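Local coordinates for glyoxylate-induced Protein (Pseudomonas aeruginosa, PDB 1SQ4) that is of uncertain function but, built from two cupin domains, probably acts as a ureidoglycine aminohydrolase, at residues L216-G221 / V232-G237. Residues are numbered along the deposited sequence; the frame is centred on the assembly and turned at random.
Sequences LYVLEG and VEVEAG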
ATOM      1  N   LEU A 216       1.372  19.566  18.662  1.00  3.90           N
ATOM      2  CA  LEU A 216       0.021  19.960  19.037  1.00  3.81           C
ATOM      3  C   LEU A 216      -0.434  19.044  20.148  1.00  3.01           C
ATOM      4  O   LEU A 216      -0.329  17.835  20.017  1.00  4.21           O
ATOM      5  CB  LEU A 216      -0.925  19.790  17.851  1.00  3.24           C
ATOM      6  CG  LEU A 216      -1.035  20.928  16.854  1.00  5.19           C
ATOM      7  CD1 LEU A 216       0.306  21.582  16.620  1.00  3.18           C
ATOM      8  CD2 LEU A 216      -1.597  20.373  15.548  1.00  6.42           C
ATOM      9  N   TYR A 217      -0.937  19.612  21.238  1.00  3.45           N
ATOM     10  CA  TYR A 217      -1.431  18.799  22.349  1.00  3.94           C
ATOM     11  C   TYR A 217      -2.850  19.249  22.666  1.00  3.63           C
ATOM     12  O   TYR A 217      -3.061  20.354  23.155  1.00  3.86           O
ATOM     13  CB  TYR A 217      -0.541  18.954  23.590  1.00  2.38           C
ATOM     14  CG  TYR A 217      -0.980  18.095  24.754  1.00  1.00           C
ATOM     15  CD1 TYR A 217      -2.087  18.438  25.517  1.00  1.00           C
ATOM     16  CD2 TYR A 217      -0.321  16.902  25.053  1.00  1.57           C
ATOM     17  CE1 TYR A 217      -2.533  17.620  26.546  1.00  1.00           C
ATOM     18  CE2 TYR A 217      -0.760  16.074  26.088  1.00  1.00           C
ATOM     19  CZ  TYR A 217      -1.872  16.446  26.829  1.00  1.14           C
ATOM     20  OH  TYR A 217      -2.310  15.649  27.862  1.00  1.92           O
ATOM     21  N   VAL A 218      -3.824  18.394  22.397  1.00  3.82           N
ATOM     22  CA  VAL A 218      -5.204  18.775  22.643  1.00  5.16           C
ATOM     23  C   VAL A 218      -5.489  18.924  24.133  1.00  5.09           C
ATOM     24  O   VAL A 218      -5.433  17.956  24.885  1.00  5.66           O
ATOM     25  CB  VAL A 218      -6.173  17.748  22.030  1.00  5.83           C
ATOM     26  CG1 VAL A 218      -7.595  18.264  22.114  1.00  4.39           C
ATOM     27  CG2 VAL A 218      -5.783  17.478  20.587  1.00  5.28           C
ATOM     28  N   LEU A 219      -5.795  20.148  24.547  1.00  5.07           N
ATOM     29  CA  LEU A 219      -6.097  20.430  25.939  1.00  5.62           C
ATOM     30  C   LEU A 219      -7.563  20.180  26.270  1.00  6.23           C
ATOM     31  O   LEU A 219      -7.897  19.752  27.375  1.00  5.05           O
ATOM     32  CB  LEU A 219      -5.761  21.886  26.291  1.00  4.13           C
ATOM     33  CG  LEU A 219      -4.285  22.253  26.451  1.00  4.29           C
ATOM     34  CD1 LEU A 219      -4.152  23.702  26.871  1.00  1.00           C
ATOM     35  CD2 LEU A 219      -3.640  21.331  27.476  1.00  3.79           C
ATOM     36  N   GLU A 220      -8.439  20.440  25.312  1.00  8.75           N
ATOM     37  CA  GLU A 220      -9.855  20.275  25.543  1.00 10.17           C
ATOM     38  C   GLU A 220     -10.645  20.061  24.279  1.00 10.21           C
ATOM     39  O   GLU A 220     -10.327  20.625  23.234  1.00 12.47           O
ATOM     40  CB  GLU A 220     -10.376  21.512  26.251  1.00 10.73           C
ATOM     41  CG  GLU A 220     -11.865  21.622  26.318  1.00 15.43           C
ATOM     42  CD  GLU A 220     -12.289  22.950  26.890  1.00 19.34           C
ATOM     43  OE1 GLU A 220     -11.722  23.981  26.455  1.00 20.24           O
ATOM     44  OE2 GLU A 220     -13.187  22.970  27.768  1.00 21.91           O
ATOM     45  N   GLY A 221     -11.688  19.249  24.386  1.00 10.75           N
ATOM     46  CA  GLY A 221     -12.540  19.002  23.245  1.00 10.40           C
ATOM     47  C   GLY A 221     -12.200  17.795  22.405  1.00 12.39           C
ATOM     48  O   GLY A 221     -11.332  16.984  22.725  1.00 13.81           O
ATOM     49  N   VAL A 232      -8.521  12.225  11.094  1.00 14.55           N
ATOM     50  CA  VAL A 232      -8.415  11.439  12.312  1.00 14.08           C
ATOM     51  C   VAL A 232      -9.130  12.119  13.481  1.00 12.66           C
ATOM     52  O   VAL A 232      -9.040  13.326  13.665  1.00 12.16           O
ATOM     53  CB  VAL A 232      -6.916  11.147  12.686  1.00 15.17           C
ATOM     54  CG1 VAL A 232      -6.260  10.321  11.583  1.00 16.94           C
ATOM     55  CG2 VAL A 232      -6.140  12.433  12.885  1.00 16.24           C
ATOM     56  N   GLU A 233      -9.881  11.341  14.245  1.00 12.11           N
ATOM     57  CA  GLU A 233     -10.571  11.892  15.388  1.00 11.22           C
ATOM     58  C   GLU A 233      -9.545  12.080  16.485  1.00  9.79           C
ATOM     59  O   GLU A 233      -8.707  11.205  16.714  1.00  8.79           O
ATOM     60  CB  GLU A 233     -11.660  10.939  15.876  1.00 12.81           C
ATOM     61  CG  GLU A 233     -12.968  11.030  15.114  1.00 16.28           C
ATOM     62  CD  GLU A 233     -14.072  10.208  15.754  1.00 19.30           C
ATOM     63  OE1 GLU A 233     -14.000   8.959  15.703  1.00 17.97           O
ATOM     64  OE2 GLU A 233     -15.010  10.819  16.319  1.00 22.25           O
ATOM     65  N   VAL A 234      -9.599  13.227  17.151  1.00  8.10           N
ATOM     66  CA  VAL A 234      -8.682  13.511  18.246  1.00  7.96           C
ATOM     67  C   VAL A 234      -9.464  14.116  19.401  1.00  8.58           C
ATOM     68  O   VAL A 234     -10.468  14.785  19.185  1.00  9.42           O
ATOM     69  CB  VAL A 234      -7.583  14.498  17.819  1.00  7.92           C
ATOM     70  CG1 VAL A 234      -6.717  13.877  16.719  1.00  4.77           C
ATOM     71  CG2 VAL A 234      -8.213  15.797  17.347  1.00  7.76           C
ATOM     72  N   GLU A 235      -9.009  13.878  20.624  1.00  8.65           N
ATOM     73  CA  GLU A 235      -9.685  14.417  21.802  1.00  9.49           C
ATOM     74  C   GLU A 235      -8.650  14.917  22.805  1.00  9.06           C
ATOM     75  O   GLU A 235      -7.450  14.751  22.589  1.00  8.98           O
ATOM     76  CB  GLU A 235     -10.542  13.335  22.451  1.00 11.06           C
ATOM     77  CG  GLU A 235      -9.737  12.116  22.863  1.00 14.04           C
ATOM     78  CD  GLU A 235     -10.563  11.074  23.584  1.00 16.42           C
ATOM     79  OE1 GLU A 235      -9.975  10.044  23.981  1.00 17.59           O
ATOM     80  OE2 GLU A 235     -11.788  11.278  23.754  1.00 17.08           O
ATOM     81  N   ALA A 236      -9.112  15.508  23.905  1.00  7.38           N
ATOM     82  CA  ALA A 236      -8.199  16.032  24.921  1.00  6.87           C
ATOM     83  C   ALA A 236      -7.230  14.972  25.414  1.00  6.26           C
ATOM     84  O   ALA A 236      -7.643  13.898  25.838  1.00  8.84           O
ATOM     85  CB  ALA A 236      -8.979  16.597  26.088  1.00  5.90           C
ATOM     86  N   GLY A 237      -5.941  15.283  25.353  1.00  4.60           N
ATOM     87  CA  GLY A 237      -4.938  14.337  25.793  1.00  5.28           C
ATOM     88  C   GLY A 237      -4.147  13.758  24.634  1.00  6.30           C
ATOM     89  O   GLY A 237      -3.057  13.217  24.818  1.00  6.85           O
TER
HETATM   90  O   HOH W   1      -2.268  13.024  27.678  1.00  2.82           O
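Val-218 and Gly-237 meet at a corner of a cupin beta-barrel, where strand 212-220 runs on into the hairpin of strands 222-227 and 230-235, after which 236-237 lead into strand 239-244, the antiparallel neighbour of strand 212-220. It is a worked example of main-chain bonds joining the two ends of a hairpin excursion where the chain passes from one sheet to the other. Gly-237 N gives a fairly straight hydrogen bond (160°) to Val-218 O at 2.8 Å. A second, weak bond runs from Ala-236 N to Gly-221 O at 2.9 Å, bent to 120°. CA-H...O contacts accompany these bonds, Ala-236 CA on Val-218 O and Glu-235 CA on Gly-221 O.

Side-chain packing is largely against backbone. Val-218 lays CB and CG1 against the carbonyl of Glu-235, while CG2, anti to its own carbonyl carbon, makes a loose apolar contact with CG2 of Val-234 at 4.4 Å. Ala-236 CB lies against the opposing backbone, 3.6 Å from Leu-219 O and also near Glu-220 CA, where Leu-219 and Glu-220 form a classic beta bulge facing Arg-259. The Tyr-217 ring, edge-to-face with His-139, meets Gly-237 CA obliquely through its phenol end. One water joins the two residues, 2.6 Å from Tyr-217 OH and donating to Gly-237 O.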